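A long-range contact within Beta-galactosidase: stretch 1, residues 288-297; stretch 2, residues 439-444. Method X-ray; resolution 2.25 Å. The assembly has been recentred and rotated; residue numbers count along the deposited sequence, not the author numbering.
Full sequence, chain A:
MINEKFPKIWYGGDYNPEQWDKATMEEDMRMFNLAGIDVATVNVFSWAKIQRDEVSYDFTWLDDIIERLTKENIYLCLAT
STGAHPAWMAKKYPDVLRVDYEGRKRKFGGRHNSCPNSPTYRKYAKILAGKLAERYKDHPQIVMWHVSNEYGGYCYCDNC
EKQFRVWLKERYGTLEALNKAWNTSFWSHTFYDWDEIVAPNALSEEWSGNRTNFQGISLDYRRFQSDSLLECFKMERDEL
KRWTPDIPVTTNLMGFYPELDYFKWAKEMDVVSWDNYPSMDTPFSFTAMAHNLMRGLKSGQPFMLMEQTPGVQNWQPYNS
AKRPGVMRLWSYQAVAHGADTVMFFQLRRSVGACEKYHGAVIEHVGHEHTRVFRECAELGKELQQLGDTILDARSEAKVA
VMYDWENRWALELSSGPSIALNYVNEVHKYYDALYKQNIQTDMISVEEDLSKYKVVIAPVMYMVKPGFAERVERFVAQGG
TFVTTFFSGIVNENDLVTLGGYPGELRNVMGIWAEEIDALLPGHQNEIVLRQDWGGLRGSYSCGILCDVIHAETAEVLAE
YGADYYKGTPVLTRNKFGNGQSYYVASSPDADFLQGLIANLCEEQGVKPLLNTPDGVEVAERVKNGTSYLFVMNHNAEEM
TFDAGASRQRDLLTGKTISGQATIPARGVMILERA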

# COMPACT_ATOMS: atom_id res chain seq x y z
N ALA A 288 0.06 21.86 21.44
CA ALA A 288 -0.52 23.06 22.05
C ALA A 288 -1.83 23.46 21.34
O ALA A 288 -2.83 23.80 21.98
CB ALA A 288 0.49 24.21 22.00
N MET A 289 -1.82 23.40 20.01
CA MET A 289 -3.01 23.70 19.24
C MET A 289 -4.16 22.73 19.58
O MET A 289 -5.33 23.14 19.62
CB MET A 289 -2.71 23.68 17.73
CG MET A 289 -3.83 24.28 16.87
SD MET A 289 -3.52 24.22 15.10
CE MET A 289 -3.22 22.47 14.86
N ALA A 290 -3.82 21.47 19.86
CA ALA A 290 -4.84 20.49 20.26
C ALA A 290 -5.46 20.76 21.65
O ALA A 290 -6.68 20.69 21.82
CB ALA A 290 -4.30 19.06 20.15
N HIS A 291 -4.62 21.05 22.65
CA HIS A 291 -5.15 21.41 23.96
C HIS A 291 -6.02 22.64 23.77
O HIS A 291 -7.12 22.74 24.33
CB HIS A 291 -4.03 21.79 24.94
CG HIS A 291 -3.12 20.66 25.33
ND1 HIS A 291 -3.55 19.53 25.98
CD2 HIS A 291 -1.77 20.52 25.20
CE1 HIS A 291 -2.53 18.73 26.21
NE2 HIS A 291 -1.44 19.31 25.75
N ASN A 292 -5.51 23.58 22.99
CA ASN A 292 -6.21 24.82 22.70
C ASN A 292 -7.60 24.55 22.15
O ASN A 292 -8.60 25.07 22.65
CB ASN A 292 -5.41 25.66 21.71
CG ASN A 292 -5.75 27.14 21.77
OD1 ASN A 292 -6.93 27.52 21.81
ND2 ASN A 292 -4.72 27.97 21.77
N LEU A 293 -7.68 23.70 21.13
CA LEU A 293 -8.95 23.35 20.53
C LEU A 293 -9.89 22.74 21.56
O LEU A 293 -11.10 22.92 21.50
CB LEU A 293 -8.75 22.37 19.37
CG LEU A 293 -10.02 21.90 18.66
CD1 LEU A 293 -10.69 23.08 17.95
CD2 LEU A 293 -9.70 20.80 17.68
N MET A 294 -9.34 22.01 22.52
CA MET A 294 -10.19 21.34 23.49
C MET A 294 -10.82 22.37 24.42
O MET A 294 -11.94 22.20 24.91
CB MET A 294 -9.42 20.28 24.28
CG MET A 294 -8.89 19.11 23.46
SD MET A 294 -10.14 18.06 22.71
CE MET A 294 -10.28 18.82 21.09
N ARG A 295 -10.06 23.42 24.68
CA ARG A 295 -10.57 24.54 25.46
C ARG A 295 -11.67 25.24 24.67
O ARG A 295 -12.68 25.68 25.23
CB ARG A 295 -9.44 25.52 25.75
CG ARG A 295 -9.85 26.71 26.57
CD ARG A 295 -8.64 27.54 26.94
NE ARG A 295 -8.19 28.44 25.88
CZ ARG A 295 -6.99 28.40 25.31
NH1 ARG A 295 -6.09 27.48 25.66
NH2 ARG A 295 -6.68 29.30 24.38
N GLY A 296 -11.49 25.33 23.36
CA GLY A 296 -12.43 26.03 22.51
C GLY A 296 -13.75 25.30 22.33
O GLY A 296 -14.77 25.92 22.01
N LEU A 297 -13.75 24.00 22.54
CA LEU A 297 -14.96 23.23 22.31
C LEU A 297 -16.12 23.78 23.14
O LEU A 297 -17.26 23.76 22.69
CB LEU A 297 -14.74 21.73 22.59
CG LEU A 297 -13.78 20.97 21.68
CD1 LEU A 297 -13.82 19.46 21.97
CD2 LEU A 297 -14.11 21.26 20.20
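Stretch 2, residues 439-444: IQTDMI

The side-chain amide of Asn292 reads the backbone of stretch 2 much as a neighbouring strand would, although it projects from a helix. Its OD1 accepts a hydrogen bond from Met443 N at 2.8 Å, and its ND2 donates one to Thr441 O, also at 2.8 Å; with N-H...O angles of 170° and 175° both bonds are nearly straight. The two backbone groups belong to residues on either side of Asp442 in sequence, so the amide spans that residue, and Asn292 OD1 comes within 3.4 Å of Asp442 CA. A chi1 of -157° (t) carries the amide out from the helix to this position.

Stretch 2 enters as a loop at Ile439 and Gln440 and is extended by Asp442 to Ile444, with phi/psi of -113/134 at Asp442 and -79/131 at Met443. It runs obliquely over the helix of stretch 1: the N-to-C directions of strand and helix differ by 64°, the signed crossing angle is -64°, and the axes approach to 6.7 Å. The backbones come close at two points, Leu293 CA to Met443 CA at 5.0 Å and, one residue further along the strand, Gly296 CA to Ile444 CA at 5.3 Å.

Met443 gives the largest share of the buried surface. Its CA-to-CB bond points toward the helix, and its side chain, with all three chi angles in m, brings SD to 3.7 Å from Met289 CG. Met443 CB lies 3.7 Å from Leu293 CA and 4.2 Å from Leu293 CD1, so the start of the side chain packs on the helix backbone itself. Ile444 follows with its CA-to-CB bond directed away, as expected of alternation along a strand.

At Gly296 the absence of a side chain lets the strand come in close. Gly296 CA makes a CA-H...O contact of 3.5 Å with Met443 O, and a CB built in ideal geometry would stand only 2.2 Å from that oxygen, a clash. Water 1 fits into the same corner, its oxygen within hydrogen-bonding distance of Asn292 OD1 (2.9 Å) and Met443 O (2.7 Å); with more acceptors in reach than it has protons, it need not donate to both at once.

Arg295, about one helical turn from Asn292, binds stretch 2 just before Met443, at Thr441 and Asp442. Its NH2 forms a salt bridge with Asp442 OD1 at 2.7 Å and a weak hydrogen bond with Thr441 O at 3.1 Å, both oxygens lying at the edge of the guanidinium. Thr441 O therefore accepts from both Asn292 and Arg295, tying the two helix side chains to one carbonyl.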

# COMPACT_ATOMS: atom_id res chain seq x y z
N ILE A 439 1.91 35.01 21.07
CA ILE A 439 0.67 35.76 20.96
C ILE A 439 -0.42 34.85 21.47
O ILE A 439 -0.63 33.76 20.92
CB ILE A 439 0.33 36.15 19.50
CG1 ILE A 439 1.50 36.89 18.83
CG2 ILE A 439 -0.94 36.99 19.45
CD1 ILE A 439 1.60 38.35 19.21
N GLN A 440 -1.11 35.27 22.52
CA GLN A 440 -2.16 34.46 23.11
C GLN A 440 -3.28 34.27 22.09
O GLN A 440 -3.79 35.24 21.53
CB GLN A 440 -2.70 35.14 24.36
CG GLN A 440 -3.79 34.35 25.07
CD GLN A 440 -3.27 33.08 25.73
OE1 GLN A 440 -2.05 32.88 25.89
NE2 GLN A 440 -4.19 32.20 26.13
N THR A 441 -3.66 33.02 21.85
CA THR A 441 -4.61 32.71 20.80
C THR A 441 -5.60 31.63 21.23
O THR A 441 -5.26 30.72 21.99
CB THR A 441 -3.88 32.21 19.54
OG1 THR A 441 -3.17 31.02 19.88
CG2 THR A 441 -2.88 33.23 19.06
N ASP A 442 -6.83 31.74 20.75
CA ASP A 442 -7.85 30.72 20.96
C ASP A 442 -8.20 30.05 19.64
O ASP A 442 -8.44 30.74 18.64
CB ASP A 442 -9.15 31.33 21.47
CG ASP A 442 -9.02 31.90 22.85
OD1 ASP A 442 -8.08 31.49 23.57
OD2 ASP A 442 -9.87 32.73 23.20
N MET A 443 -8.26 28.72 19.66
CA MET A 443 -8.89 27.98 18.58
C MET A 443 -10.40 28.06 18.80
O MET A 443 -10.87 27.84 19.92
CB MET A 443 -8.44 26.52 18.60
CG MET A 443 -6.95 26.33 18.34
SD MET A 443 -6.47 26.88 16.70
CE MET A 443 -7.71 26.03 15.71
N ILE A 444 -11.15 28.41 17.76
CA ILE A 444 -12.59 28.62 17.93
C ILE A 444 -13.41 27.98 16.82
O ILE A 444 -12.89 27.69 15.75
CB ILE A 444 -12.94 30.13 17.99
CG1 ILE A 444 -12.59 30.82 16.66
CG2 ILE A 444 -12.24 30.80 19.17
CD1 ILE A 444 -13.30 32.16 16.47
O HOH W 1 -9.71 27.94 22.39